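Local coordinates for protein (S)-ureidoglycine aminohydrolase (Escherichia coli, PDB 1RC6) that catalyses the manganese-dependent hydrolysis of (S)-ureidoglycine to (S)-ureidoglycolate and ammonia, the second stereospecific step in the breakdown of allantoin, at residues A[96-101]-A[145-149]. Numbering follows the deposited sequence.
Sequences AEGKTF and WLVSG
Leu146 overlaps Ala96, Glu97 and Phe101 of the hairpin 96-101 and gives up 101 Å² to it, the largest share of the contact. Its CG stands anti to the backbone N (chi1 168°), which carries the two methyls across to the hairpin: CD1 lies 3.9 Å from CZ of Phe101, and CD2 lies 4.0 Å from CB of Ala96. Glu97 and Leu146 run past one another in opposite directions, CG of Glu97 lying 3.9 Å from Leu146 CD2. The carboxylate of Glu97 passes beside Leu146, and OE2 of Glu97 is hydrogen-bonded to Ser115 OG. Further along, Ser148 lies obliquely against the Phe101 ring, with OG 3.3 Å from CD2 and CB 3.6 Å from CE2 of that ring. This hydroxyl is bonded to the Tyr108 carbonyl oxygen, so its polar need is met within its own sheet. With the ring of Phe101 cut back to an alanine, a gap would probably open beside Leu146 CD1 and Ser148 CB would lose its packing on that side. The type I' turn from Ala96 to Lys99, closed by Lys99 N to Ala96 O at 2.8 Å, joins strands 91-96 and 99-104, whereas strand 147-150 edges the other sheet beside 107-111. With no hydrogen bond crossing between the segments, the two cupin sheets meet here through side-chain packing alone, predominantly apolar and near the surface.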
loop_
_atom_site.group_PDB
_atom_site.type_symbol
_atom_site.label_atom_id
_atom_site.label_comp_id
_atom_site.label_asym_id
_atom_site.label_seq_id
_atom_site.Cartn_x
_atom_site.Cartn_y
_atom_site.Cartn_z
ATOM N N ALA A 96 14.438 12.383 -2.337
ATOM C CA ALA A 96 13.581 13.336 -1.632
ATOM C C ALA A 96 14.403 14.117 -0.608
ATOM O O ALA A 96 15.405 13.616 -0.088
ATOM C CB ALA A 96 12.428 12.609 -0.928
ATOM N N GLU A 97 13.964 15.341 -0.332
ATOM C CA GLU A 97 14.634 16.212 0.618
ATOM C C GLU A 97 16.158 16.185 0.432
ATOM O O GLU A 97 16.920 16.050 1.393
ATOM C CB GLU A 97 14.251 15.813 2.047
ATOM C CG GLU A 97 12.748 15.836 2.283
ATOM C CD GLU A 97 12.369 15.819 3.747
ATOM O OE1 GLU A 97 12.995 15.078 4.524
ATOM O OE2 GLU A 97 11.426 16.533 4.123
ATOM N N GLY A 98 16.585 16.296 -0.823
ATOM C CA GLY A 98 17.995 16.313 -1.138
ATOM C C GLY A 98 18.774 15.040 -0.915
ATOM O O GLY A 98 19.961 15.005 -1.228
ATOM N N LYS A 99 18.154 13.994 -0.383
ATOM C CA LYS A 99 18.899 12.759 -0.158
ATOM C C LYS A 99 18.600 11.745 -1.245
ATOM O O LYS A 99 17.757 11.979 -2.110
ATOM C CB LYS A 99 18.555 12.167 1.203
ATOM C CG LYS A 99 18.616 13.162 2.344
ATOM C CD LYS A 99 18.127 12.521 3.622
ATOM C CE LYS A 99 17.711 13.562 4.648
ATOM N NZ LYS A 99 17.072 12.903 5.835
ATOM N N THR A 100 19.299 10.615 -1.197
ATOM C CA THR A 100 19.122 9.538 -2.173
ATOM C C THR A 100 19.006 8.222 -1.429
ATOM O O THR A 100 19.722 7.998 -0.467
ATOM C CB THR A 100 20.326 9.431 -3.138
ATOM O OG1 THR A 100 20.325 10.546 -4.034
ATOM C CG2 THR A 100 20.250 8.149 -3.948
ATOM N N PHE A 101 18.110 7.347 -1.873
ATOM C CA PHE A 101 17.944 6.062 -1.215
ATOM C C PHE A 101 17.965 4.921 -2.222
ATOM O O PHE A 101 17.284 4.969 -3.244
ATOM C CB PHE A 101 16.631 6.039 -0.434
ATOM C CG PHE A 101 16.433 7.236 0.459
ATOM C CD1 PHE A 101 15.953 8.429 -0.056
ATOM C CD2 PHE A 101 16.747 7.168 1.814
ATOM C CE1 PHE A 101 15.782 9.549 0.768
ATOM C CE2 PHE A 101 16.588 8.267 2.643
ATOM C CZ PHE A 101 16.102 9.466 2.117
ATOM N N TRP A 145 7.968 13.676 9.467
ATOM C CA TRP A 145 9.274 13.808 8.835
ATOM C C TRP A 145 9.635 12.603 7.965
ATOM O O TRP A 145 9.097 11.506 8.134
ATOM C CB TRP A 145 10.350 14.018 9.898
ATOM C CG TRP A 145 10.403 12.927 10.898
ATOM C CD1 TRP A 145 11.109 11.757 10.812
ATOM C CD2 TRP A 145 9.683 12.878 12.138
ATOM N NE1 TRP A 145 10.874 10.982 11.928
ATOM C CE2 TRP A 145 10.004 11.644 12.758
ATOM C CE3 TRP A 145 8.797 13.758 12.781
ATOM C CZ2 TRP A 145 9.471 11.264 14.004
ATOM C CZ3 TRP A 145 8.265 13.385 14.016
ATOM C CH2 TRP A 145 8.607 12.144 14.617
ATOM N N LEU A 146 10.556 12.832 7.035
ATOM C CA LEU A 146 11.014 11.803 6.118
ATOM C C LEU A 146 11.449 10.571 6.887
ATOM O O LEU A 146 12.161 10.669 7.878
ATOM C CB LEU A 146 12.178 12.360 5.289
ATOM C CG LEU A 146 13.146 11.586 4.370
ATOM C CD1 LEU A 146 13.070 10.090 4.557
ATOM C CD2 LEU A 146 12.854 11.962 2.947
ATOM N N VAL A 147 10.996 9.410 6.438
ATOM C CA VAL A 147 11.386 8.152 7.054
ATOM C C VAL A 147 11.682 7.185 5.918
ATOM O O VAL A 147 10.962 7.153 4.926
ATOM C CB VAL A 147 10.271 7.566 7.928
ATOM C CG1 VAL A 147 10.725 6.249 8.533
ATOM C CG2 VAL A 147 9.904 8.546 9.010
ATOM N N SER A 148 12.749 6.409 6.056
ATOM C CA SER A 148 13.118 5.453 5.027
ATOM C C SER A 148 13.867 4.266 5.633
ATOM O O SER A 148 14.521 4.397 6.658
ATOM C CB SER A 148 13.976 6.148 3.973
ATOM O OG SER A 148 14.277 5.260 2.909
ATOM N N GLY A 149 13.757 3.104 5.008
ATOM C CA GLY A 149 14.434 1.928 5.521
ATOM C C GLY A 149 13.986 0.681 4.783
ATOM O O GLY A 149 13.480 0.761 3.654
#